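Local structure of 3-hexulose-6-phosphate isomerase (Methanocaldococcus jannaschii, 1JEO) at residues Leu132-Ser137 with Gly143-Glu148; Lys18-Asn23 with Leu151-Leu156; Lys68-Phe71 with Thr76-Ser79; Ile34-Lys39 with Asp83-Leu88; Met63-Lys68 with Leu165-Ser170. The protein catalyses the interconversion of D-arabino-hex-3-ulose 6-phosphate and fructose 6-phosphate, a step of ribose 5-phosphate biosynthesis. All coordinates share one frame; numbering follows the deposited sequence.

The five contacts lie in different parts of a SIS-family fold, a parallel sheet flanked by helices. Interaction 4 is the buried one, where helix 24-39 meets strand 85-89 by packing without a hydrogen bond. Interactions 1 and 2 both use helix 144-164 and touch where Leu132 meets Phe20; the first mixes apolar packing with a threonine hydroxyl near the glutamate inferred to be the proton acceptor, the second is aromatic and runs out to solvent. Interaction 3, at the surface beside edge strand 69-71, is the most polar, with a short hydrogen bond and waters. Interaction 5 shares Lys68 with it but is wholly apolar, and its Phe67 also packs on the helix of interaction 4.

Interaction 1 (Leu132-Ser137 with Gly143-Glu148); sequences LEVKKS and GTTFEE
Val134 and Phe146 bring their CA atoms within 6.2 Å of each other, and Lys136 and Thr145 come almost as near, so the irregular chain of 132-137 runs alongside the first turn of helix 144-164, for which Gly143 is the N-cap residue. The side chains of Phe146 and Leu132 cross at about a right angle, with Phe146 CE1 3.9 Å from Leu132 CD1. Val134 and Thr145 lie alongside each other, pointing opposite ways: Val134 CG2 sits 3.5 Å from Thr145 OG1 and 4.1 Å from Phe146 CB. Thr145 OG1 takes the place between its own backbone N and carbonyl carbon (chi1 53°), which turns the hydroxyl to the loop, 3.1 Å from Lys135 O, a possible hydrogen bond. Asn13 of helix 5-15 also touches Val134 and Thr145. Phe146 touches Ser51, an inferred substrate-binding residue. Glu147, which follows Phe146 and is probably the proton acceptor, takes no part in the contact; its carboxylate forms a salt bridge with Arg50. Methyl groups and one aromatic ring thus give the loop a mostly apolar seat on the helix start, with the threonine hydroxyl as its single polar point.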
# COMPACT_ATOMS: atom_id res chain seq x y z
N LEU A 132 -9.40 -5.07 -1.29
CA LEU A 132 -9.05 -6.24 -0.50
C LEU A 132 -10.30 -6.52 0.33
O LEU A 132 -10.43 -6.08 1.49
CB LEU A 132 -7.81 -6.00 0.39
CG LEU A 132 -6.46 -5.73 -0.29
CD1 LEU A 132 -5.43 -5.40 0.74
CD2 LEU A 132 -6.00 -6.92 -1.12
N GLU A 133 -11.26 -7.18 -0.32
CA GLU A 133 -12.55 -7.54 0.26
C GLU A 133 -12.44 -8.73 1.21
O GLU A 133 -12.53 -9.89 0.81
CB GLU A 133 -13.57 -7.79 -0.85
CG GLU A 133 -13.80 -6.56 -1.73
CD GLU A 133 -14.45 -6.90 -3.06
OE1 GLU A 133 -13.75 -7.46 -3.93
OE2 GLU A 133 -15.64 -6.59 -3.23
N VAL A 134 -12.21 -8.40 2.47
CA VAL A 134 -12.04 -9.37 3.55
C VAL A 134 -13.28 -9.56 4.41
O VAL A 134 -14.17 -8.70 4.44
CB VAL A 134 -10.85 -8.98 4.45
CG1 VAL A 134 -9.56 -9.16 3.68
CG2 VAL A 134 -10.99 -7.55 4.95
N LYS A 135 -13.29 -10.66 5.16
CA LYS A 135 -14.39 -11.00 6.05
C LYS A 135 -14.18 -10.35 7.42
O LYS A 135 -13.09 -10.42 8.00
CB LYS A 135 -14.49 -12.53 6.20
CG LYS A 135 -15.89 -13.07 6.48
CD LYS A 135 -16.78 -13.03 5.24
CE LYS A 135 -18.17 -13.57 5.53
NZ LYS A 135 -19.04 -13.54 4.32
N LYS A 136 -15.22 -9.65 7.88
CA LYS A 136 -15.22 -8.97 9.18
C LYS A 136 -15.94 -9.86 10.19
O LYS A 136 -16.66 -10.79 9.81
CB LYS A 136 -15.99 -7.64 9.09
CG LYS A 136 -15.27 -6.51 8.38
CD LYS A 136 -16.16 -5.25 8.30
CE LYS A 136 -16.44 -4.63 9.68
NZ LYS A 136 -17.25 -3.37 9.58
N SER A 137 -15.76 -9.55 11.48
CA SER A 137 -16.38 -10.31 12.56
C SER A 137 -16.70 -9.41 13.74
O SER A 137 -16.24 -8.27 13.81
CB SER A 137 -15.43 -11.42 13.01
OG SER A 137 -16.15 -12.46 13.64
N GLY A 143 -11.74 -1.92 10.64
CA GLY A 143 -10.87 -2.34 9.56
C GLY A 143 -9.80 -3.32 9.99
O GLY A 143 -8.86 -3.53 9.22
N THR A 144 -9.94 -3.93 11.17
CA THR A 144 -8.98 -4.90 11.73
C THR A 144 -8.44 -5.93 10.73
O THR A 144 -7.23 -6.01 10.53
CB THR A 144 -9.56 -5.65 12.97
OG1 THR A 144 -9.93 -4.71 13.98
CG2 THR A 144 -8.55 -6.63 13.58
N THR A 145 -9.34 -6.65 10.07
CA THR A 145 -8.95 -7.67 9.10
C THR A 145 -8.34 -7.11 7.82
O THR A 145 -7.46 -7.74 7.24
CB THR A 145 -10.10 -8.65 8.78
OG1 THR A 145 -11.26 -7.92 8.38
CG2 THR A 145 -10.42 -9.49 10.00
N PHE A 146 -8.78 -5.91 7.42
CA PHE A 146 -8.24 -5.23 6.24
C PHE A 146 -6.78 -4.82 6.50
O PHE A 146 -5.93 -5.03 5.65
CB PHE A 146 -9.09 -4.00 5.85
CG PHE A 146 -8.41 -3.05 4.87
CD1 PHE A 146 -8.17 -3.43 3.53
CD2 PHE A 146 -7.92 -1.80 5.32
CE1 PHE A 146 -7.44 -2.59 2.65
CE2 PHE A 146 -7.19 -0.94 4.45
CZ PHE A 146 -6.95 -1.34 3.12
N GLU A 147 -6.52 -4.23 7.67
CA GLU A 147 -5.17 -3.79 8.06
C GLU A 147 -4.18 -4.96 8.12
O GLU A 147 -3.05 -4.84 7.66
CB GLU A 147 -5.21 -3.05 9.39
CG GLU A 147 -5.91 -1.69 9.32
CD GLU A 147 -6.89 -1.45 10.46
OE1 GLU A 147 -6.88 -2.22 11.44
OE2 GLU A 147 -7.69 -0.50 10.36
N GLU A 148 -4.65 -6.12 8.60
CA GLU A 148 -3.84 -7.34 8.70
C GLU A 148 -3.50 -7.88 7.30
O GLU A 148 -2.33 -8.17 7.01
CB GLU A 148 -4.59 -8.44 9.45
CG GLU A 148 -4.86 -8.17 10.92
CD GLU A 148 -5.84 -9.17 11.54
OE1 GLU A 148 -6.43 -9.99 10.79
OE2 GLU A 148 -6.01 -9.14 12.77

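Interaction 2 (Lys18-Asn23 with Leu151-Leu156); sequences KKFYTN and LIFLDL
Phe20 and Phe153 form the tight part of this contact. Atom CE1 of Phe153 stands over the centre of the Phe20 ring, 3.6 Å above its plane, and lies 3.8 Å from Phe20 CZ. The two ring planes are inclined at 41° with centroids 4.7 Å apart, an oblique pair in which one ring corner presses on the other ring's face. Phe153 has CG anti to its backbone N (chi1 172°), which swings its ring out from the helix to reach Phe20. Both residues are buried, and both also pack on Ile130 of strand 128-130, an outermost strand of the parallel sheet in this chain. The short helix 19-22 therefore joins helix 144-164 at the edge of the SIS-type alpha/beta sheet, with Leu30 and Leu33 of helix 24-39 touching Phe20 and Phe153 respectively. An alanine in place of Phe20 would probably leave Phe153 CE1 without the ring face it rests on and open a gap beside Ile130. The other half is looser and faces solvent. Exposed Tyr21 reaches across to partly exposed Leu156, its OH 3.7 Å from both CB and CD1 of that leucine, and Leu156 CD1 lies at the edge of the tyrosine ring, near its plane. No hydrogen bond links the two segments. Within 18-23, Lys18 O accepts from the backbone N of Tyr21 and of Thr22 and from the Thr22 hydroxyl; Thr22 OG1, 3.2 Å from Lys18 O, approaches from above the carbonyl plane.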
# COMPACT_ATOMS: atom_id res chain seq x y z
N LYS A 18 -4.35 -15.10 -2.96
CA LYS A 18 -3.95 -16.08 -3.98
C LYS A 18 -4.35 -15.61 -5.39
O LYS A 18 -3.67 -15.92 -6.36
CB LYS A 18 -4.56 -17.46 -3.68
CG LYS A 18 -3.94 -18.62 -4.46
CD LYS A 18 -4.57 -19.96 -4.09
CE LYS A 18 -3.97 -21.09 -4.94
NZ LYS A 18 -4.53 -22.43 -4.59
N LYS A 19 -5.41 -14.79 -5.46
CA LYS A 19 -5.94 -14.23 -6.72
C LYS A 19 -4.89 -13.43 -7.49
O LYS A 19 -4.90 -13.42 -8.72
CB LYS A 19 -7.12 -13.29 -6.45
CG LYS A 19 -8.35 -13.91 -5.81
CD LYS A 19 -9.48 -12.88 -5.64
CE LYS A 19 -9.08 -11.67 -4.79
NZ LYS A 19 -10.21 -10.75 -4.49
N PHE A 20 -3.98 -12.77 -6.75
CA PHE A 20 -2.92 -11.96 -7.34
C PHE A 20 -1.84 -12.74 -8.09
O PHE A 20 -1.00 -12.16 -8.79
CB PHE A 20 -2.29 -11.06 -6.27
CG PHE A 20 -3.21 -9.99 -5.75
CD1 PHE A 20 -3.89 -10.17 -4.53
CD2 PHE A 20 -3.43 -8.81 -6.49
CE1 PHE A 20 -4.78 -9.18 -4.04
CE2 PHE A 20 -4.32 -7.81 -6.02
CZ PHE A 20 -5.00 -8.00 -4.78
N TYR A 21 -1.89 -14.07 -7.95
CA TYR A 21 -0.94 -14.98 -8.59
C TYR A 21 -1.61 -15.89 -9.63
O TYR A 21 -0.97 -16.29 -10.61
CB TYR A 21 -0.26 -15.86 -7.54
CG TYR A 21 0.55 -15.12 -6.49
CD1 TYR A 21 -0.02 -14.79 -5.24
CD2 TYR A 21 1.89 -14.76 -6.73
CE1 TYR A 21 0.74 -14.11 -4.25
CE2 TYR A 21 2.66 -14.08 -5.75
CZ TYR A 21 2.07 -13.77 -4.51
OH TYR A 21 2.81 -13.13 -3.55
N THR A 22 -2.89 -16.22 -9.41
CA THR A 22 -3.63 -17.13 -10.29
C THR A 22 -4.61 -16.53 -11.30
O THR A 22 -4.72 -17.03 -12.43
CB THR A 22 -4.36 -18.22 -9.47
OG1 THR A 22 -5.31 -17.62 -8.58
CG2 THR A 22 -3.37 -19.05 -8.66
N ASN A 23 -5.31 -15.47 -10.90
CA ASN A 23 -6.29 -14.79 -11.75
C ASN A 23 -5.67 -13.60 -12.49
O ASN A 23 -5.05 -12.74 -11.86
CB ASN A 23 -7.50 -14.32 -10.91
CG ASN A 23 -8.33 -15.48 -10.37
OD1 ASN A 23 -9.54 -15.53 -10.57
ND2 ASN A 23 -7.68 -16.42 -9.69
N LEU A 151 -1.19 -5.44 5.25
CA LEU A 151 0.22 -5.54 5.65
C LEU A 151 0.87 -6.73 4.94
O LEU A 151 1.94 -6.59 4.35
CB LEU A 151 0.38 -5.72 7.18
CG LEU A 151 1.81 -5.89 7.74
CD1 LEU A 151 2.66 -4.65 7.47
CD2 LEU A 151 1.77 -6.19 9.24
N ILE A 152 0.16 -7.86 4.95
CA ILE A 152 0.64 -9.08 4.30
C ILE A 152 0.76 -8.89 2.78
O ILE A 152 1.79 -9.23 2.21
CB ILE A 152 -0.21 -10.32 4.72
CG1 ILE A 152 0.03 -10.59 6.21
CG2 ILE A 152 0.16 -11.57 3.90
CD1 ILE A 152 -0.92 -11.55 6.88
N PHE A 153 -0.23 -8.22 2.18
CA PHE A 153 -0.24 -7.93 0.73
C PHE A 153 0.96 -7.05 0.37
O PHE A 153 1.67 -7.34 -0.59
CB PHE A 153 -1.55 -7.22 0.32
CG PHE A 153 -1.56 -6.70 -1.11
CD1 PHE A 153 -1.56 -7.60 -2.20
CD2 PHE A 153 -1.53 -5.31 -1.37
CE1 PHE A 153 -1.52 -7.12 -3.53
CE2 PHE A 153 -1.49 -4.82 -2.70
CZ PHE A 153 -1.48 -5.72 -3.78
N LEU A 154 1.17 -5.99 1.15
CA LEU A 154 2.27 -5.06 0.93
C LEU A 154 3.66 -5.68 1.10
O LEU A 154 4.59 -5.28 0.41
CB LEU A 154 2.10 -3.79 1.77
CG LEU A 154 0.92 -2.92 1.31
CD1 LEU A 154 0.66 -1.84 2.33
CD2 LEU A 154 1.15 -2.34 -0.08
N ASP A 155 3.76 -6.69 1.96
CA ASP A 155 5.02 -7.41 2.16
C ASP A 155 5.23 -8.37 0.99
O ASP A 155 6.38 -8.65 0.62
CB ASP A 155 5.04 -8.16 3.49
CG ASP A 155 5.22 -7.23 4.70
OD1 ASP A 155 5.84 -6.15 4.57
OD2 ASP A 155 4.76 -7.60 5.79
N LEU A 156 4.13 -8.84 0.39
CA LEU A 156 4.19 -9.73 -0.78
C LEU A 156 4.59 -8.93 -2.03
O LEU A 156 5.23 -9.47 -2.93
CB LEU A 156 2.87 -10.46 -1.02
CG LEU A 156 2.36 -11.50 -0.01
CD1 LEU A 156 1.02 -12.05 -0.47
CD2 LEU A 156 3.35 -12.63 0.17

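Interaction 3 (Lys68-Phe71 with Thr76-Ser79); sequences KSYF and TTPS
Tyr70 and Phe71 of strand 69-71, an outermost strand of the parallel SIS-domain sheet within this chain, meet the loop 76-79 that follows on the way to strand 85-89. The apolar part is a CH-pi contact. Pro78 CD stands over the centre of the Tyr70 ring, 3.6 Å from its centroid and only 5° off the ring normal, while Pro78 CG lies toward the CE1 side. The ring takes this position with CG anti to the carbonyl carbon (chi1 -62°), and its side chain crosses the proline at about a right angle. Nearer the strand, Thr77 CG2 packs against Tyr70 CB at 3.9 Å. A leucine in place of Tyr70 would probably cost Pro78 the flat face it lies against and leave the water at Thr76 O without its phenolic neighbour. Lys42 touches both Tyr70 and Pro78 and so borders the same patch.

The polar part has one direct bond and two waters. Thr77 OG1 donates to Phe71 O over a short 2.6 Å, approaching from above the carbonyl plane, 44° out of it. Phe71 takes part through its backbone N and O, while its side chain leaves away from the loop and touches Ile45 and Arg56. One water donates to Thr76 O and lies at a long, weak distance from Tyr70 OH. A second accepts from Phe71 N at 2.8 Å and donates to Thr77 OG1, 3.2 Å away, so this hydroxyl bonds to both the peptide oxygen and the water, besides a weak bond with Glu74 O.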
# COMPACT_ATOMS: atom_id res chain seq x y z
N LYS A 68 13.10 6.17 -3.45
CA LYS A 68 12.94 7.44 -2.73
C LYS A 68 11.50 7.41 -2.21
O LYS A 68 10.55 7.80 -2.90
CB LYS A 68 13.22 8.64 -3.65
CG LYS A 68 14.68 8.74 -4.09
CD LYS A 68 15.08 10.15 -4.55
CE LYS A 68 14.60 10.46 -5.96
NZ LYS A 68 14.94 11.86 -6.37
N SER A 69 11.35 6.81 -1.04
CA SER A 69 10.07 6.61 -0.38
C SER A 69 9.81 7.61 0.73
O SER A 69 10.74 7.99 1.46
CB SER A 69 10.01 5.19 0.19
OG SER A 69 8.72 4.87 0.66
N TYR A 70 8.56 8.06 0.85
CA TYR A 70 8.17 9.03 1.87
C TYR A 70 6.78 8.76 2.41
O TYR A 70 5.94 8.17 1.73
CB TYR A 70 8.18 10.47 1.32
CG TYR A 70 9.53 10.96 0.85
CD1 TYR A 70 9.83 11.05 -0.53
CD2 TYR A 70 10.55 11.29 1.77
CE1 TYR A 70 11.12 11.44 -0.98
CE2 TYR A 70 11.84 11.69 1.33
CZ TYR A 70 12.11 11.76 -0.04
OH TYR A 70 13.36 12.14 -0.48
N PHE A 71 6.56 9.13 3.67
CA PHE A 71 5.24 9.01 4.28
C PHE A 71 4.78 10.45 4.48
O PHE A 71 5.49 11.26 5.08
CB PHE A 71 5.26 8.25 5.61
CG PHE A 71 3.89 7.86 6.09
CD1 PHE A 71 3.26 6.71 5.58
CD2 PHE A 71 3.18 8.67 7.00
CE1 PHE A 71 1.93 6.37 5.96
CE2 PHE A 71 1.85 8.35 7.39
CZ PHE A 71 1.23 7.19 6.87
N THR A 76 10.73 15.21 7.07
CA THR A 76 11.45 15.49 5.84
C THR A 76 10.77 15.10 4.53
O THR A 76 11.44 14.96 3.51
CB THR A 76 12.88 14.94 5.93
OG1 THR A 76 12.84 13.54 6.22
CG2 THR A 76 13.65 15.68 7.04
N THR A 77 9.45 14.99 4.56
CA THR A 77 8.67 14.65 3.36
C THR A 77 8.52 15.91 2.49
O THR A 77 7.98 16.93 2.94
CB THR A 77 7.30 14.02 3.75
OG1 THR A 77 7.54 12.78 4.43
CG2 THR A 77 6.44 13.75 2.53
N PRO A 78 9.04 15.87 1.24
CA PRO A 78 8.99 16.98 0.29
C PRO A 78 7.71 17.11 -0.52
O PRO A 78 6.74 16.38 -0.31
CB PRO A 78 10.17 16.70 -0.62
CG PRO A 78 10.14 15.25 -0.74
CD PRO A 78 9.86 14.78 0.67
N SER A 79 7.76 18.02 -1.49
CA SER A 79 6.66 18.30 -2.40
C SER A 79 6.42 17.17 -3.38
O SER A 79 7.36 16.49 -3.80
CB SER A 79 6.96 19.58 -3.19
OG SER A 79 8.22 19.50 -3.82
O HOH W 1 13.63 14.61 1.82
O HOH W 2 8.77 9.97 5.26

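Interaction 4 (Ile34-Lys39 with Asp83-Leu88); sequences IDRIIK and DDLLIL
Leu85 has CG anti to its backbone N (chi1 172°) and Ile37 has CG1 anti to its carbonyl carbon (chi1 -77°), and these two settings bring Leu85 CD2 to within 3.8 Å of Ile37 CG1, the side chains crossing obliquely. The same methyl reaches the helix backbone, 3.7 Å from Arg36 O, and the leucine fork also rests against Arg36 CB, with CD2 at 4.1 Å. Leu85 is thus lodged against two successive residues of the helix. Two residues along the strand, on the same side of the sheet, Ile87 CD1 meets Ile37 CD1 more loosely, at 4.3 Å. From CG the chain of Arg36 runs extended away from the strand, and its guanidinium group forms a salt bridge with Asp127 and a hydrogen bond with Ser32, so only CB and the backbone of Arg36 meet Leu85, and no hydrogen bond crosses. Ile43 and Ile113, from the strands on either side of 85-89, touch Ile37 and Leu85 respectively and continue the hydrophobic surface. The helix and strand segments run at 138° to each other, their axes 9.4 Å apart at the closest. This is the layered packing of a helix on the central strand of a parallel alpha/beta sheet, as in the SIS fold.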
# COMPACT_ATOMS: atom_id res chain seq x y z
N ILE A 34 3.59 -2.53 -9.21
CA ILE A 34 5.04 -2.71 -9.27
C ILE A 34 5.68 -1.86 -10.38
O ILE A 34 6.73 -1.25 -10.15
CB ILE A 34 5.39 -4.23 -9.42
CG1 ILE A 34 4.97 -4.98 -8.15
CG2 ILE A 34 6.89 -4.44 -9.68
CD1 ILE A 34 4.97 -6.47 -8.29
N ASP A 35 5.02 -1.79 -11.53
CA ASP A 35 5.50 -1.02 -12.68
C ASP A 35 5.56 0.48 -12.36
O ASP A 35 6.55 1.15 -12.66
CB ASP A 35 4.61 -1.28 -13.91
CG ASP A 35 5.25 -0.82 -15.21
OD1 ASP A 35 6.44 -1.13 -15.44
OD2 ASP A 35 4.55 -0.16 -16.01
N ARG A 36 4.52 0.97 -11.67
CA ARG A 36 4.41 2.37 -11.26
C ARG A 36 5.44 2.74 -10.18
O ARG A 36 5.93 3.87 -10.18
CB ARG A 36 3.00 2.68 -10.75
CG ARG A 36 1.96 2.69 -11.84
CD ARG A 36 0.57 2.77 -11.24
NE ARG A 36 -0.47 2.48 -12.22
CZ ARG A 36 -1.25 3.39 -12.80
NH1 ARG A 36 -1.12 4.68 -12.52
NH2 ARG A 36 -2.17 3.00 -13.68
N ILE A 37 5.77 1.78 -9.32
CA ILE A 37 6.76 1.96 -8.24
C ILE A 37 8.18 2.09 -8.83
O ILE A 37 8.95 2.96 -8.41
CB ILE A 37 6.67 0.79 -7.18
CG1 ILE A 37 5.46 1.01 -6.26
CG2 ILE A 37 7.96 0.66 -6.34
CD1 ILE A 37 5.16 -0.15 -5.31
N ILE A 38 8.49 1.27 -9.84
CA ILE A 38 9.79 1.28 -10.52
C ILE A 38 9.98 2.52 -11.42
O ILE A 38 11.09 3.07 -11.51
CB ILE A 38 10.01 -0.07 -11.30
CG1 ILE A 38 10.12 -1.22 -10.30
CG2 ILE A 38 11.28 -0.03 -12.18
CD1 ILE A 38 10.04 -2.61 -10.91
N LYS A 39 8.89 2.98 -12.03
CA LYS A 39 8.92 4.14 -12.93
C LYS A 39 8.82 5.50 -12.25
O LYS A 39 9.18 6.52 -12.85
CB LYS A 39 7.84 4.01 -14.00
CG LYS A 39 8.15 2.97 -15.07
CD LYS A 39 7.02 2.88 -16.08
CE LYS A 39 7.36 1.93 -17.21
NZ LYS A 39 6.21 1.77 -18.15
N ASP A 83 6.14 13.57 -11.75
CA ASP A 83 6.65 12.22 -12.02
C ASP A 83 6.59 11.30 -10.79
O ASP A 83 7.17 10.21 -10.80
CB ASP A 83 8.08 12.29 -12.57
CG ASP A 83 8.15 12.97 -13.93
OD1 ASP A 83 8.98 13.89 -14.08
OD2 ASP A 83 7.39 12.58 -14.84
N ASP A 84 5.87 11.73 -9.76
CA ASP A 84 5.74 10.96 -8.52
C ASP A 84 4.51 10.06 -8.44
O ASP A 84 3.61 10.13 -9.28
CB ASP A 84 5.79 11.90 -7.30
CG ASP A 84 7.10 12.66 -7.18
OD1 ASP A 84 8.12 12.23 -7.77
OD2 ASP A 84 7.13 13.68 -6.47
N LEU A 85 4.49 9.22 -7.41
CA LEU A 85 3.40 8.27 -7.17
C LEU A 85 2.86 8.39 -5.74
O LEU A 85 3.63 8.53 -4.80
CB LEU A 85 3.90 6.84 -7.41
CG LEU A 85 3.02 5.64 -7.05
CD1 LEU A 85 1.81 5.56 -7.95
CD2 LEU A 85 3.83 4.38 -7.14
N LEU A 86 1.54 8.36 -5.61
CA LEU A 86 0.88 8.41 -4.31
C LEU A 86 0.08 7.13 -4.10
O LEU A 86 -0.71 6.72 -4.96
CB LEU A 86 -0.04 9.63 -4.18
CG LEU A 86 -0.86 9.76 -2.88
CD1 LEU A 86 0.01 10.06 -1.67
CD2 LEU A 86 -1.91 10.84 -3.05
N ILE A 87 0.31 6.47 -2.97
CA ILE A 87 -0.40 5.25 -2.61
C ILE A 87 -1.20 5.56 -1.34
O ILE A 87 -0.65 6.00 -0.33
CB ILE A 87 0.57 4.04 -2.39
CG1 ILE A 87 1.29 3.70 -3.71
CG2 ILE A 87 -0.19 2.81 -1.87
CD1 ILE A 87 2.47 2.75 -3.59
N LEU A 88 -2.52 5.37 -1.43
CA LEU A 88 -3.43 5.63 -0.32
C LEU A 88 -4.00 4.33 0.22
O LEU A 88 -4.37 3.44 -0.54
CB LEU A 88 -4.57 6.56 -0.75
CG LEU A 88 -4.13 7.97 -1.20
CD1 LEU A 88 -5.27 8.71 -1.83
CD2 LEU A 88 -3.57 8.77 -0.03

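Interaction 5 (Met63-Lys68 with Leu165-Ser170)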
# COMPACT_ATOMS: atom_id res chain seq x y z
N MET A 63 12.07 2.02 1.08
CA MET A 63 13.28 2.79 1.32
C MET A 63 14.46 1.81 1.44
O MET A 63 15.53 2.05 0.87
CB MET A 63 13.11 3.64 2.59
CG MET A 63 14.29 4.51 3.00
SD MET A 63 15.54 3.64 3.99
CE MET A 63 16.87 3.98 2.97
N HIS A 64 14.23 0.69 2.13
CA HIS A 64 15.24 -0.36 2.33
C HIS A 64 15.75 -0.94 1.01
O HIS A 64 16.91 -1.34 0.91
CB HIS A 64 14.68 -1.50 3.19
CG HIS A 64 14.49 -1.15 4.63
ND1 HIS A 64 15.16 -0.11 5.25
CD2 HIS A 64 13.73 -1.72 5.59
CE1 HIS A 64 14.82 -0.07 6.52
NE2 HIS A 64 13.95 -1.03 6.76
N LEU A 65 14.88 -0.95 0.00
CA LEU A 65 15.20 -1.46 -1.33
C LEU A 65 15.86 -0.43 -2.26
O LEU A 65 16.23 -0.77 -3.38
CB LEU A 65 13.95 -2.06 -1.99
CG LEU A 65 13.23 -3.23 -1.32
CD1 LEU A 65 12.17 -3.75 -2.26
CD2 LEU A 65 14.20 -4.35 -0.96
N GLY A 66 15.98 0.81 -1.79
CA GLY A 66 16.62 1.85 -2.59
C GLY A 66 15.77 2.90 -3.26
O GLY A 66 16.30 3.78 -3.93
N PHE A 67 14.45 2.81 -3.09
CA PHE A 67 13.53 3.78 -3.68
C PHE A 67 13.46 5.04 -2.83
O PHE A 67 13.79 5.00 -1.64
CB PHE A 67 12.12 3.19 -3.79
CG PHE A 67 12.02 2.00 -4.71
CD1 PHE A 67 12.03 0.70 -4.20
CD2 PHE A 67 11.93 2.19 -6.10
CE1 PHE A 67 11.94 -0.43 -5.06
CE2 PHE A 67 11.84 1.08 -6.98
CZ PHE A 67 11.85 -0.23 -6.46
N LYS A 68 13.10 6.17 -3.45
CA LYS A 68 12.94 7.44 -2.73
C LYS A 68 11.50 7.41 -2.21
O LYS A 68 10.55 7.80 -2.90
CB LYS A 68 13.22 8.64 -3.65
CG LYS A 68 14.68 8.74 -4.09
CD LYS A 68 15.08 10.15 -4.55
CE LYS A 68 14.60 10.46 -5.96
NZ LYS A 68 14.94 11.86 -6.37
N LEU A 165 13.91 -7.59 -9.51
CA LEU A 165 15.12 -6.76 -9.60
C LEU A 165 16.38 -7.45 -9.06
O LEU A 165 17.45 -6.83 -9.00
CB LEU A 165 14.89 -5.41 -8.90
CG LEU A 165 13.76 -4.49 -9.38
CD1 LEU A 165 13.75 -3.21 -8.54
CD2 LEU A 165 13.90 -4.16 -10.87
N ASN A 166 16.25 -8.74 -8.71
CA ASN A 166 17.34 -9.58 -8.17
C ASN A 166 18.04 -9.01 -6.92
O ASN A 166 19.27 -9.02 -6.82
CB ASN A 166 18.35 -9.95 -9.26
CG ASN A 166 17.81 -10.97 -10.25
OD1 ASN A 166 17.85 -12.17 -10.00
ND2 ASN A 166 17.29 -10.49 -11.38
N LEU A 167 17.24 -8.52 -5.98
CA LEU A 167 17.74 -7.94 -4.73
C LEU A 167 17.79 -8.97 -3.62
O LEU A 167 16.95 -9.88 -3.56
CB LEU A 167 16.88 -6.75 -4.30
CG LEU A 167 16.65 -5.60 -5.29
CD1 LEU A 167 15.66 -4.62 -4.70
CD2 LEU A 167 17.95 -4.90 -5.68
N ASP A 168 18.81 -8.85 -2.77
CA ASP A 168 19.02 -9.75 -1.63
C ASP A 168 18.74 -9.01 -0.32
O ASP A 168 18.40 -7.82 -0.32
CB ASP A 168 20.47 -10.26 -1.62
CG ASP A 168 20.83 -11.05 -2.87
OD1 ASP A 168 21.56 -10.51 -3.72
OD2 ASP A 168 20.39 -12.22 -2.99
N GLU A 169 18.92 -9.73 0.79
CA GLU A 169 18.73 -9.21 2.15
C GLU A 169 19.82 -8.17 2.48
O GLU A 169 19.60 -7.28 3.30
CB GLU A 169 18.77 -10.37 3.15
CG GLU A 169 18.45 -10.02 4.60
CD GLU A 169 18.37 -11.23 5.51
OE1 GLU A 169 17.26 -11.55 5.99
OE2 GLU A 169 19.42 -11.87 5.74
N SER A 170 20.95 -8.25 1.77
CA SER A 170 22.09 -7.35 1.94
C SER A 170 21.79 -5.90 1.57
O SER A 170 22.40 -4.98 2.11
CB SER A 170 23.30 -7.86 1.14
OG SER A 170 23.05 -7.85 -0.25
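Leu167 and Leu65 have the most surface buried in this contact, and Phe67 and Leu165 form a second pair beside them. Leu167 CD1 fits against Leu65, 4.0 Å from its CD2 and 4.1 Å from its CB, the two leucines lying at a slant to one another. Both hold CG anti to the carbonyl carbon (chi1 -54° in Leu167), and in Leu167 this sends the branched end toward the turn after helix 49-64. Leu65 is buried and is also touched by Ile158, Ile161 and Met162 of helix 144-164 and by Ile172 of helix 169-175, and Leu167 adds to these apolar neighbours.

The second pair is more peripheral. Phe67 and Leu165 come from opposite directions and meet through single atoms, CZ of the ring and CD1 of the leucine, 4.1 Å apart. Phe67 rests on Ile161 as well, while Leu165 is exposed. No hydrogen bond crosses between the segments, and the contact depends on hydrocarbon alone.

Backbone turns place these side chains. Gly66, with a positive phi of 105° that suits a residue without CB, ends helix 49-64 in a Schellman motif, and its N bonds to Met63 O at 3.0 Å. Through this turn Leu65 and Phe67 both come to lie beside the connection that leaves helix 144-164 at Leu165. The arrangement, far from the annotated sites, is a Schellman-capped helix end in an alpha/beta fold, packed against the linker between two C-terminal helices.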